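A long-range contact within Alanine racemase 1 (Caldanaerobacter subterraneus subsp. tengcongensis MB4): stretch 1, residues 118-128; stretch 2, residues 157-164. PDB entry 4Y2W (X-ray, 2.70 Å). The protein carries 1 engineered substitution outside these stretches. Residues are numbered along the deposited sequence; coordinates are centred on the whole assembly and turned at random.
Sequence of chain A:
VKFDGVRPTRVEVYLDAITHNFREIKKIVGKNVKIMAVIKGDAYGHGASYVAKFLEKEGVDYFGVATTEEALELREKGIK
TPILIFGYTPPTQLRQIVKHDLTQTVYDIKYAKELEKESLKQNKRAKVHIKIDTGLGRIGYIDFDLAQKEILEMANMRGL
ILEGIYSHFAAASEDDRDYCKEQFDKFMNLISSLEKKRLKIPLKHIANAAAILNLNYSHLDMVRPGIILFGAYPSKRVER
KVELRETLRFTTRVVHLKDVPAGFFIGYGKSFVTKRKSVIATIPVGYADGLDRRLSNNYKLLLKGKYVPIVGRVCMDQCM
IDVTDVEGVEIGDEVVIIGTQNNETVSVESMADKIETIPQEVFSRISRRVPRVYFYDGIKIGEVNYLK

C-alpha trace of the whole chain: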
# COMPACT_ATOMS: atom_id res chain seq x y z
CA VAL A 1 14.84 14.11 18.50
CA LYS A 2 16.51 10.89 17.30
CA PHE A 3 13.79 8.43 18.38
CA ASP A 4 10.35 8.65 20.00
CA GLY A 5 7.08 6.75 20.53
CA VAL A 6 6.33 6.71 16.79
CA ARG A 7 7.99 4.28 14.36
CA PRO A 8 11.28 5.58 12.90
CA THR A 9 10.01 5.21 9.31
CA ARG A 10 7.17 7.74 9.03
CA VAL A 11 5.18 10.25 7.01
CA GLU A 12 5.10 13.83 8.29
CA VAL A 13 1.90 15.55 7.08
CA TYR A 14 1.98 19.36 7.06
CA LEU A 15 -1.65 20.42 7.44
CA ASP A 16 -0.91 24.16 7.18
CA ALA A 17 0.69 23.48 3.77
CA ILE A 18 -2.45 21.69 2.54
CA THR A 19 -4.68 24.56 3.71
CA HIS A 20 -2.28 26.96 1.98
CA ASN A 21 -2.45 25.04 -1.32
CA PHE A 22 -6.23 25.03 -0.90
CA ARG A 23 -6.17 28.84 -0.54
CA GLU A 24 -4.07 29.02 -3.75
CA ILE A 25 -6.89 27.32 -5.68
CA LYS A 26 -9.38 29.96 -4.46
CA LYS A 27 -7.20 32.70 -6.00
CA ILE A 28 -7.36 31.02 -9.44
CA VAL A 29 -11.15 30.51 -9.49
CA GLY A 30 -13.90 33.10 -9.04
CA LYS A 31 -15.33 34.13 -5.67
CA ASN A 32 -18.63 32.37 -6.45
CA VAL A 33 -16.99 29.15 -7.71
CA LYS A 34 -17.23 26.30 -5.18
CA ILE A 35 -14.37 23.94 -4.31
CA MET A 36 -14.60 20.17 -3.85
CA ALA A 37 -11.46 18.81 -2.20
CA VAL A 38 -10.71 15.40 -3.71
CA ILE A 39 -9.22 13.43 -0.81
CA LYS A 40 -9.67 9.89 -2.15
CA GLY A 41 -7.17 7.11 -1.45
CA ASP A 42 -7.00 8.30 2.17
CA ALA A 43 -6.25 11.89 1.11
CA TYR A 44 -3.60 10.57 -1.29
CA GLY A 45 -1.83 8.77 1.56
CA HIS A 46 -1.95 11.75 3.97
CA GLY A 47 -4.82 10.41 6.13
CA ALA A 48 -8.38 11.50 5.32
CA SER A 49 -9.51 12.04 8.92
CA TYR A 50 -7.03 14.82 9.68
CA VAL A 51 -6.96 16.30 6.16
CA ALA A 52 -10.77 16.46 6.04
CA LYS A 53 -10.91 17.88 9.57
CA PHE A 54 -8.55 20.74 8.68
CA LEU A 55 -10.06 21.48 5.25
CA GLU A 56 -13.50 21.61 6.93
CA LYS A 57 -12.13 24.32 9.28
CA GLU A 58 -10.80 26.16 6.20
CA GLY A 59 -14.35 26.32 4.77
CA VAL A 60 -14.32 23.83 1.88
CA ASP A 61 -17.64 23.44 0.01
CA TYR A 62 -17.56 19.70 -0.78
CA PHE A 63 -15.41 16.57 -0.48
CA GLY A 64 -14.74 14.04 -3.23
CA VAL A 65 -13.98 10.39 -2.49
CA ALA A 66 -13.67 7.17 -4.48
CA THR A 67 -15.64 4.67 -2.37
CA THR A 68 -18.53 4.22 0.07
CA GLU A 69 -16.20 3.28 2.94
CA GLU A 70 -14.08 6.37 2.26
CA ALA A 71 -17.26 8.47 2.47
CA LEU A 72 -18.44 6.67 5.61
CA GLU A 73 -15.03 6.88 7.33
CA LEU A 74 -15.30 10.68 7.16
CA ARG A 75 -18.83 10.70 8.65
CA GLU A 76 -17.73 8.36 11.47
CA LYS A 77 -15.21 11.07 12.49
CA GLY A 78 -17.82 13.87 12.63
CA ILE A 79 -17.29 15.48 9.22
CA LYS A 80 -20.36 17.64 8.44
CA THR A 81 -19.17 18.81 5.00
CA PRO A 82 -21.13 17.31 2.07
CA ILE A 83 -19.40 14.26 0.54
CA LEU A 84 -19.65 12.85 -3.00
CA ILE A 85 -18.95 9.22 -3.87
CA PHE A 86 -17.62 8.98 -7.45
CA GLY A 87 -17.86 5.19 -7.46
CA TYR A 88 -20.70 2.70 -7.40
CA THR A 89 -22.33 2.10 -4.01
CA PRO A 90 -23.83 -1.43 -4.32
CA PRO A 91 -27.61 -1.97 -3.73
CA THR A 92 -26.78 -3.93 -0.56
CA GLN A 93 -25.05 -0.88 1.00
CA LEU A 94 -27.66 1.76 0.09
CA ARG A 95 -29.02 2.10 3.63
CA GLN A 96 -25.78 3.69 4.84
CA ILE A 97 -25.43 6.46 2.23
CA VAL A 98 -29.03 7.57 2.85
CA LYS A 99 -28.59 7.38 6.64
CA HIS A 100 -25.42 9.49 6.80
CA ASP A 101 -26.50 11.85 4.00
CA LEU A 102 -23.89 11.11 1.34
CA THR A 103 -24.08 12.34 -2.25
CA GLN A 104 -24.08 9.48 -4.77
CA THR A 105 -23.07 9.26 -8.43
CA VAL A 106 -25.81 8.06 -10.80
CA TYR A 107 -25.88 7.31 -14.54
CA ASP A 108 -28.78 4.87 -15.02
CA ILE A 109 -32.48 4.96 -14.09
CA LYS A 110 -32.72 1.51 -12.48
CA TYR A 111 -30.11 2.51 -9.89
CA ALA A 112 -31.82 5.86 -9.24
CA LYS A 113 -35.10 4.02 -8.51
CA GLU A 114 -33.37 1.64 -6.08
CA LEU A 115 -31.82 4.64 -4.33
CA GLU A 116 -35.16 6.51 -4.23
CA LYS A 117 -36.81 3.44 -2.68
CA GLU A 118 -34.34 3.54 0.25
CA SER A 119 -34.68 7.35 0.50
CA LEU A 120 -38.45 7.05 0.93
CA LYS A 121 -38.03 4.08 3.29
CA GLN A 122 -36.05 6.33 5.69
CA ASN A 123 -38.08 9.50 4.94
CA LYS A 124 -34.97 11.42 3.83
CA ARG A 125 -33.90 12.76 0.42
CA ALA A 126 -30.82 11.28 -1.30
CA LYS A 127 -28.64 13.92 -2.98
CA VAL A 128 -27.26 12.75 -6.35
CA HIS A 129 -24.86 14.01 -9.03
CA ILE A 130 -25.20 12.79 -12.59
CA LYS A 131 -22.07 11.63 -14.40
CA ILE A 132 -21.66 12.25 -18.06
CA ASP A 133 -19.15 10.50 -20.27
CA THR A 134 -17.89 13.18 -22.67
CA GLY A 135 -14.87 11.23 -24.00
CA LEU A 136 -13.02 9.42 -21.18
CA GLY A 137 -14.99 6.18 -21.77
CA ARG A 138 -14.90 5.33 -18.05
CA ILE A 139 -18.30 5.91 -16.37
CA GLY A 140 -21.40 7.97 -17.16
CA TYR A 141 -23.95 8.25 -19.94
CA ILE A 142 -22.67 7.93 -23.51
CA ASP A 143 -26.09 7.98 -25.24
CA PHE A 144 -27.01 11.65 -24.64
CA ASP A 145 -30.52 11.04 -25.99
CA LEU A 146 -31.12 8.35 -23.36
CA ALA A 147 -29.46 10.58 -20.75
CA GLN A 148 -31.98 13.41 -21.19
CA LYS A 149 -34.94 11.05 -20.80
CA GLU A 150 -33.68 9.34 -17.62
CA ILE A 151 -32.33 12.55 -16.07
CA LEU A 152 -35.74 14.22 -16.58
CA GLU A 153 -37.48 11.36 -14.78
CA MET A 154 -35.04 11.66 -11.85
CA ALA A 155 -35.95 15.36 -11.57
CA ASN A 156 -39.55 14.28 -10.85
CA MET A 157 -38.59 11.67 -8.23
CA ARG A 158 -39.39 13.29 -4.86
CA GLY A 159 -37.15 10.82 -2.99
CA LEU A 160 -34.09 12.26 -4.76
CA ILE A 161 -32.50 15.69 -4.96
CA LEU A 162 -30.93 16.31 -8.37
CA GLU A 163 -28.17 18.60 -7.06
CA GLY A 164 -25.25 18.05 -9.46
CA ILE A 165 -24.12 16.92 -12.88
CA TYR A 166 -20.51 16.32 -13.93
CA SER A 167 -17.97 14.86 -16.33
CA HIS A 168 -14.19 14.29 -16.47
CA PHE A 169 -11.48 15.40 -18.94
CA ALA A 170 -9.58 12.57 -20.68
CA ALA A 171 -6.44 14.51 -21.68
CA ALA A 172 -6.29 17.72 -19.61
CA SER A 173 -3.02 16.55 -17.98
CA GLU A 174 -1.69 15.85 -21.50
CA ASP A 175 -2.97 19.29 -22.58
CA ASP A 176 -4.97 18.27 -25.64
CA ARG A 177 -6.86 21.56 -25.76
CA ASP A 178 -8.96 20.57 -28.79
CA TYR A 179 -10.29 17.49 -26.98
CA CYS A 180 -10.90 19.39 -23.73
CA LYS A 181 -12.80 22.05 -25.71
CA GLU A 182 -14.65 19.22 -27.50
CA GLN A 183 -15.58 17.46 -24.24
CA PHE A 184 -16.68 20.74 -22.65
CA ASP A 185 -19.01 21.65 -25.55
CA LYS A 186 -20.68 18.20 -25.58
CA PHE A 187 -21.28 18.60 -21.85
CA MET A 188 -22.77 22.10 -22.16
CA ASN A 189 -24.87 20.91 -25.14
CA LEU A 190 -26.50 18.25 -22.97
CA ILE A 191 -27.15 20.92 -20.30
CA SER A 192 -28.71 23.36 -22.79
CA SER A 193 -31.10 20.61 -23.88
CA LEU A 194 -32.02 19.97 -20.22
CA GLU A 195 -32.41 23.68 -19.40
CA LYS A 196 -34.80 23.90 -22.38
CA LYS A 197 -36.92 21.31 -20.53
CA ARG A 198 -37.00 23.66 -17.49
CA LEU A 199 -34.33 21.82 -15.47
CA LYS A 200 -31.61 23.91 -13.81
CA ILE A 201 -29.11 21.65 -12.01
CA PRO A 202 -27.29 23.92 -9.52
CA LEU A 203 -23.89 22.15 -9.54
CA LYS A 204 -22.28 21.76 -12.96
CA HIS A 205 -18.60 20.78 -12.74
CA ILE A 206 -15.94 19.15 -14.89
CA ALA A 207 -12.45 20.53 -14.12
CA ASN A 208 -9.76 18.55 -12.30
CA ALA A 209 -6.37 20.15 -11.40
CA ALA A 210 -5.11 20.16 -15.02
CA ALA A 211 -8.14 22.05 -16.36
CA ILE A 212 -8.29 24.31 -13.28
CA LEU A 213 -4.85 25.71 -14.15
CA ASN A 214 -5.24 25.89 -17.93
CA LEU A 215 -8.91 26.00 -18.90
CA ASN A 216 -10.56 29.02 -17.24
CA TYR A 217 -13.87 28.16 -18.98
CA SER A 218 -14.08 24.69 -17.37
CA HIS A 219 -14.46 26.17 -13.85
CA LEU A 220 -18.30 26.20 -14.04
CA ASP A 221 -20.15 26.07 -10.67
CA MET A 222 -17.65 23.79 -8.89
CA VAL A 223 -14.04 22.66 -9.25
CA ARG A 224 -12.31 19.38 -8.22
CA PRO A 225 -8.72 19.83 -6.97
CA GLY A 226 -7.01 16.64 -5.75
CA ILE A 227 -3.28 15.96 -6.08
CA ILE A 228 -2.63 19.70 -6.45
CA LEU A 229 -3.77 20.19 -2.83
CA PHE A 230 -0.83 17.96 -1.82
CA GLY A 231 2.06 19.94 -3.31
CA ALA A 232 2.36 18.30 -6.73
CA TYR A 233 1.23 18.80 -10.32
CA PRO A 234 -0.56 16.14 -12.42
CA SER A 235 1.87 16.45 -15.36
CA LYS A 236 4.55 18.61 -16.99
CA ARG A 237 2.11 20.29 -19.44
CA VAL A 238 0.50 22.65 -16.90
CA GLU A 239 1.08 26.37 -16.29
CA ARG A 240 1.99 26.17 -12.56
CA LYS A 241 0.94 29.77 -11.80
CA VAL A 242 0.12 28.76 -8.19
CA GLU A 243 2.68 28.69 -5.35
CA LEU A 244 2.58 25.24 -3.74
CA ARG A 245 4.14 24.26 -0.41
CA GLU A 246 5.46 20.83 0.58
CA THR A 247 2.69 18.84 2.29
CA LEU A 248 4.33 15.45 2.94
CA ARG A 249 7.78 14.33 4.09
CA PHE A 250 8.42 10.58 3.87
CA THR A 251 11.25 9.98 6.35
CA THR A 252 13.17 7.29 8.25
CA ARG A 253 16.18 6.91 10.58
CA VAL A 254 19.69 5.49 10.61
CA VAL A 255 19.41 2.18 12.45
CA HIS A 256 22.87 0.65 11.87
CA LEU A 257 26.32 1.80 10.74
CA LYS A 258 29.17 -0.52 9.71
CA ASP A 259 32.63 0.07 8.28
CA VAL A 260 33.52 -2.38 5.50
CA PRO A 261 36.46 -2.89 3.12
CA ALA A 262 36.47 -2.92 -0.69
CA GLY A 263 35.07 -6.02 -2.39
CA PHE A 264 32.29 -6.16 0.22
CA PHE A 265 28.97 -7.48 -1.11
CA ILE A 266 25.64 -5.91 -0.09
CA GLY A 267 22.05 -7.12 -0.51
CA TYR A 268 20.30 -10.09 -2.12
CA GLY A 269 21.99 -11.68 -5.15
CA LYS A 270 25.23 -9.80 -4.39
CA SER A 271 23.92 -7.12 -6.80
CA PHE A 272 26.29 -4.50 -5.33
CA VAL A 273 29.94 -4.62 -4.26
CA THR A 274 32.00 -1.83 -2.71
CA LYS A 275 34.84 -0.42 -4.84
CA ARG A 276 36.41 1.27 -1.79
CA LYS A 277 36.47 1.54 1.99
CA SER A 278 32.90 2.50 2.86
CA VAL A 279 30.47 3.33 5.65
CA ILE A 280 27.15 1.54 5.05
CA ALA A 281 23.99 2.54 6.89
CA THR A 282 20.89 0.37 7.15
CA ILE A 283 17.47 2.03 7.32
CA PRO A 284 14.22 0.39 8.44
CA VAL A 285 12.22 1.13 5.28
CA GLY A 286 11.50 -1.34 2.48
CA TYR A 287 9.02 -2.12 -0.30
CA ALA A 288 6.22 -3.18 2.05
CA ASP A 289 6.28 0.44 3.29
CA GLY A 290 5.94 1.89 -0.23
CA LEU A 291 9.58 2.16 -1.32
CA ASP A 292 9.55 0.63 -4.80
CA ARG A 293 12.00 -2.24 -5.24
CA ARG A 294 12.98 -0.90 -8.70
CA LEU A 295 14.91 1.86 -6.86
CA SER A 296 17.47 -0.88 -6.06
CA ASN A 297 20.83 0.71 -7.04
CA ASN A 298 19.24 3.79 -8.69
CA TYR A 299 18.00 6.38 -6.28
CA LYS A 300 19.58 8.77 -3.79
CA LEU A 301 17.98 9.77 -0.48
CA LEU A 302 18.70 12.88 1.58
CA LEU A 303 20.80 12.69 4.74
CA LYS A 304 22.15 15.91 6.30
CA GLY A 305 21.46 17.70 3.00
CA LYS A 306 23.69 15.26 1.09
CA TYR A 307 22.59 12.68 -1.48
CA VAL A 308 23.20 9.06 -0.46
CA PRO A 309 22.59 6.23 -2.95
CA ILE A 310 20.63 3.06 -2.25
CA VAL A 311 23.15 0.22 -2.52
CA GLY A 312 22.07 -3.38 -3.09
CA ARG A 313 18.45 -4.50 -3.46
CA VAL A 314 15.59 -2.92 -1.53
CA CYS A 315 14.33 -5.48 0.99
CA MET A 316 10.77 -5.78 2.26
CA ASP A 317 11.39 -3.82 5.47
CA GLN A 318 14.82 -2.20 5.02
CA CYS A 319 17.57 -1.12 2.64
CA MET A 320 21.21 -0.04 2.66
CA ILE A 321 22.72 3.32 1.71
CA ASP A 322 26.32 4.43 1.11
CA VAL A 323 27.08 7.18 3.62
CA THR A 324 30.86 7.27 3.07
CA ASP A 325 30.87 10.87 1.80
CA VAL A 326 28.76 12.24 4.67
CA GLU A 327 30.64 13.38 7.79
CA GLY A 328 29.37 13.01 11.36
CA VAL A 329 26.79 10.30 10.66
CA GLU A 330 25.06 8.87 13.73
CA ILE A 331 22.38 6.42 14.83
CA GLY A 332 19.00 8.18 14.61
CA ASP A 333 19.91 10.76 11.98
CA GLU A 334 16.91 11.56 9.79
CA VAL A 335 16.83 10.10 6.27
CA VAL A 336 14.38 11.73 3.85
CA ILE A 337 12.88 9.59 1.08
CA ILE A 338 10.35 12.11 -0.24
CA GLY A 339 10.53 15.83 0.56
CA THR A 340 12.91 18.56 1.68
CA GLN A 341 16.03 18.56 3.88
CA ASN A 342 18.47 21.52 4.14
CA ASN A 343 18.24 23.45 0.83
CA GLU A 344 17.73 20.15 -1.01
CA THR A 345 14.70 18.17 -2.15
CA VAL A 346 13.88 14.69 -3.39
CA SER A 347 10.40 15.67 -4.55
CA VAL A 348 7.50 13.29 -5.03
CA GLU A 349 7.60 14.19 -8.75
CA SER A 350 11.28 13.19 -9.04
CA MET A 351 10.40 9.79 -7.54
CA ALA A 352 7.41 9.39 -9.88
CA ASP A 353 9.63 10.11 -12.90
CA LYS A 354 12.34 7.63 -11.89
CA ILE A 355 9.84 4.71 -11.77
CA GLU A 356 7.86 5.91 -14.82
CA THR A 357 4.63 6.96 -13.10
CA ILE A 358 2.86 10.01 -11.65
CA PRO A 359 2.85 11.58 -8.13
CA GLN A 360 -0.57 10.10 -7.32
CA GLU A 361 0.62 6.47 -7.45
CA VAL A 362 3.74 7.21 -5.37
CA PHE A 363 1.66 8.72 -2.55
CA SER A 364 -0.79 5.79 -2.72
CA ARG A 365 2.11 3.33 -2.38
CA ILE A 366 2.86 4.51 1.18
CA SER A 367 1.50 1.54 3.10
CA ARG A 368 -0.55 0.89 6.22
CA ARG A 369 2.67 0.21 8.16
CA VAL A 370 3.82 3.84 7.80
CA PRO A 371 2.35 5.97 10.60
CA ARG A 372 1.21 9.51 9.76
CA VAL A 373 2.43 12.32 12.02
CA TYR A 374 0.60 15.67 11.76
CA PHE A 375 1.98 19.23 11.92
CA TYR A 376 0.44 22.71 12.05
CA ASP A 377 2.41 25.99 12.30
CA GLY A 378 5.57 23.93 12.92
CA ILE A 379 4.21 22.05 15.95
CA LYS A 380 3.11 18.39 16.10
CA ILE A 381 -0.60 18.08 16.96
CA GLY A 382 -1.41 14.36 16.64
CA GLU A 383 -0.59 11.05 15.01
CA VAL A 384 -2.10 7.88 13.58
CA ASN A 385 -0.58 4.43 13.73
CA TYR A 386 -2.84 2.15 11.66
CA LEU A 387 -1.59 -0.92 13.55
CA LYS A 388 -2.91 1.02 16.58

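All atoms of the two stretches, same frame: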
# COMPACT_ATOMS: atom_id res chain seq x y z
N GLU A 118 -34.97 3.46 -1.07
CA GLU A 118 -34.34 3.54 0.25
C GLU A 118 -34.49 4.93 0.87
O GLU A 118 -34.62 5.05 2.09
CB GLU A 118 -32.86 3.16 0.13
CG GLU A 118 -32.13 2.97 1.46
CD GLU A 118 -32.63 1.78 2.26
OE1 GLU A 118 -32.94 0.73 1.65
OE2 GLU A 118 -32.70 1.89 3.50
N SER A 119 -34.47 5.97 0.04
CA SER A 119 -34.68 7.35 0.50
C SER A 119 -36.07 7.54 1.12
O SER A 119 -36.21 8.18 2.16
CB SER A 119 -34.54 8.33 -0.67
OG SER A 119 -33.53 7.92 -1.57
N LEU A 120 -37.07 6.97 0.46
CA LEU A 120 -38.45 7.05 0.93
C LEU A 120 -38.69 6.13 2.13
O LEU A 120 -39.51 6.43 2.99
CB LEU A 120 -39.42 6.70 -0.21
CG LEU A 120 -39.38 7.65 -1.41
CD1 LEU A 120 -40.19 7.10 -2.58
CD2 LEU A 120 -39.86 9.05 -1.02
N LYS A 121 -37.96 5.02 2.17
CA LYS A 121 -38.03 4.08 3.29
C LYS A 121 -37.52 4.69 4.60
O LYS A 121 -37.96 4.30 5.68
CB LYS A 121 -37.25 2.82 2.95
CG LYS A 121 -37.38 1.68 3.95
CD LYS A 121 -36.77 0.41 3.39
CE LYS A 121 -36.60 -0.65 4.47
NZ LYS A 121 -35.87 -1.84 3.95
N GLN A 122 -36.59 5.64 4.51
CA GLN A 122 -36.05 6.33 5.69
C GLN A 122 -36.58 7.76 5.84
O GLN A 122 -36.19 8.47 6.77
CB GLN A 122 -34.53 6.35 5.64
CG GLN A 122 -33.89 4.97 5.70
CD GLN A 122 -32.38 5.03 5.64
OE1 GLN A 122 -31.74 4.20 4.99
NE2 GLN A 122 -31.79 6.01 6.32
N ASN A 123 -37.46 8.17 4.92
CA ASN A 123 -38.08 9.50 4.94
C ASN A 123 -37.07 10.65 4.84
O ASN A 123 -37.29 11.73 5.40
CB ASN A 123 -38.96 9.66 6.19
CG ASN A 123 -39.90 8.49 6.40
OD1 ASN A 123 -39.88 7.84 7.45
ND2 ASN A 123 -40.73 8.20 5.40
N LYS A 124 -35.98 10.41 4.12
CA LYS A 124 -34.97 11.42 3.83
C LYS A 124 -34.86 11.55 2.31
O LYS A 124 -35.47 10.77 1.57
CB LYS A 124 -33.61 11.04 4.43
CG LYS A 124 -33.60 10.95 5.95
CD LYS A 124 -32.25 10.49 6.51
CE LYS A 124 -31.34 11.66 6.88
NZ LYS A 124 -30.84 12.43 5.71
N ARG A 125 -34.08 12.53 1.85
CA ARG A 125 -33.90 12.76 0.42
C ARG A 125 -32.43 12.56 0.04
O ARG A 125 -31.54 13.21 0.59
CB ARG A 125 -34.38 14.16 0.04
CG ARG A 125 -35.72 14.56 0.65
CD ARG A 125 -36.62 15.28 -0.34
NE ARG A 125 -36.06 16.54 -0.81
CZ ARG A 125 -36.55 17.25 -1.83
NH1 ARG A 125 -37.62 16.83 -2.50
NH2 ARG A 125 -35.97 18.40 -2.18
N ALA A 126 -32.18 11.65 -0.91
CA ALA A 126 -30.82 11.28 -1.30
C ALA A 126 -30.28 12.20 -2.39
O ALA A 126 -30.73 12.15 -3.54
CB ALA A 126 -30.77 9.83 -1.77
N LYS A 127 -29.31 13.04 -2.02
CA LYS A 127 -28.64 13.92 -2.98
C LYS A 127 -27.88 13.08 -4.01
O LYS A 127 -27.26 12.08 -3.66
CB LYS A 127 -27.67 14.85 -2.25
CG LYS A 127 -28.37 15.91 -1.41
CD LYS A 127 -27.40 16.75 -0.59
CE LYS A 127 -27.12 16.13 0.77
NZ LYS A 127 -26.32 17.02 1.66
N VAL A 128 -27.97 13.46 -5.29
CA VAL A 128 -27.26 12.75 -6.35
C VAL A 128 -26.67 13.69 -7.39
O VAL A 128 -27.24 14.75 -7.68
CB VAL A 128 -28.15 11.73 -7.09
CG1 VAL A 128 -28.54 10.58 -6.17
CG2 VAL A 128 -29.39 12.40 -7.67
N MET A 157 -38.60 12.62 -9.33
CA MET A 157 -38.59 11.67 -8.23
C MET A 157 -38.37 12.43 -6.92
O MET A 157 -37.28 12.92 -6.66
CB MET A 157 -37.50 10.62 -8.42
CG MET A 157 -37.77 9.65 -9.56
SD MET A 157 -36.48 8.41 -9.77
CE MET A 157 -36.92 7.73 -11.37
N ARG A 158 -39.42 12.51 -6.11
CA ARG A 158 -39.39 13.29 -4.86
C ARG A 158 -38.44 12.73 -3.79
O ARG A 158 -38.03 13.45 -2.88
CB ARG A 158 -40.81 13.44 -4.28
CG ARG A 158 -41.43 12.14 -3.77
CD ARG A 158 -42.93 12.31 -3.53
NE ARG A 158 -43.57 11.07 -3.09
CZ ARG A 158 -43.49 10.55 -1.86
NH1 ARG A 158 -44.13 9.42 -1.59
NH2 ARG A 158 -42.77 11.14 -0.91
N GLY A 159 -38.10 11.44 -3.90
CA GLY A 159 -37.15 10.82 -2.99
C GLY A 159 -35.71 11.26 -3.22
O GLY A 159 -34.87 11.11 -2.33
N LEU A 160 -35.42 11.78 -4.41
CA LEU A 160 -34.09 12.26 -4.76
C LEU A 160 -34.02 13.78 -4.74
O LEU A 160 -35.04 14.46 -4.76
CB LEU A 160 -33.69 11.78 -6.15
CG LEU A 160 -33.78 10.27 -6.41
CD1 LEU A 160 -33.34 9.96 -7.83
CD2 LEU A 160 -32.94 9.51 -5.40
N ILE A 161 -32.79 14.29 -4.68
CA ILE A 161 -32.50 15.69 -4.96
C ILE A 161 -31.45 15.71 -6.06
O ILE A 161 -30.34 15.20 -5.87
CB ILE A 161 -31.96 16.46 -3.74
CG1 ILE A 161 -32.89 16.28 -2.53
CG2 ILE A 161 -31.81 17.94 -4.07
CD1 ILE A 161 -32.32 16.86 -1.24
N LEU A 162 -31.80 16.28 -7.20
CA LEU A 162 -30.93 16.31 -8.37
C LEU A 162 -30.02 17.55 -8.29
O LEU A 162 -30.22 18.54 -9.01
CB LEU A 162 -31.78 16.29 -9.64
CG LEU A 162 -31.14 15.91 -10.97
CD1 LEU A 162 -30.13 14.79 -10.84
CD2 LEU A 162 -32.24 15.52 -11.95
N GLU A 163 -29.02 17.46 -7.42
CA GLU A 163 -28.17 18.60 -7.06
C GLU A 163 -27.06 18.90 -8.07
O GLU A 163 -26.78 20.06 -8.35
CB GLU A 163 -27.53 18.36 -5.70
CG GLU A 163 -26.75 19.54 -5.15
CD GLU A 163 -26.02 19.21 -3.86
OE1 GLU A 163 -25.09 18.37 -3.91
OE2 GLU A 163 -26.36 19.78 -2.81
N GLY A 164 -26.41 17.86 -8.59
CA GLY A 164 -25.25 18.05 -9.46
C GLY A 164 -25.24 17.25 -10.74
O GLY A 164 -26.02 16.30 -10.91

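The most unusual feature of this contact is Gly159, packed where even a CB would sit tightly against Leu120. An ideal CB built on it would lie 3.2 Å from Leu120 CG and 3.8 Å from Ser119 CB, so the helical residues Ser119 and Leu120 pack close to this backbone. Leu120 CD2 already sits 3.8 Å from Gly159 CA, and Ser119 CB is 3.3 Å from Gly159 O.

Gly159 lies within a type I turn from Met157 to Leu160, closed by Leu160 N to Met157 O at 3.1 Å. Its carbonyl then opens a parallel strand pairing: Ala126 N donates to Gly159 O at 3.1 Å (156° at the hydrogen), while Arg125 CA approaches the same oxygen at 3.4 Å in a CA-H...O contact. The alternation expected of parallel strands follows, with Ile161 N donating to Ala126 O (3.2 Å, 166°) and Val128 N to Ile161 O (3.0 Å, 153°). Beyond this the ladder loosens; Val128 O receives only weak bonds, from Gly164 N and Glu163 N, each at 3.3 Å.

Side chains alternate accordingly. Ala126, Val128, Leu160 and Leu162 share one face of the sheet, where Ala126 CB meets Leu160 CD2 at 4.2 Å and Val128 CG2 meets Leu162 CD1 at 4.0 Å. On the other face, the aliphatic part of Lys127 packs on Ile161, CG to CD1 at 4.1 Å.

Two arginines extend the contact beyond the strands. The Arg125 guanidinium lays one face over Ile161, with NE 3.6 Å from CG1, and NH1 makes a weak hydrogen bond to Arg158 O (3.4 Å, 139°). Arg158 in turn places a guanidinium face against Leu120, NH2 to CD2 at 3.6 Å. Together the stretches bury 704 Å², summed over both sides.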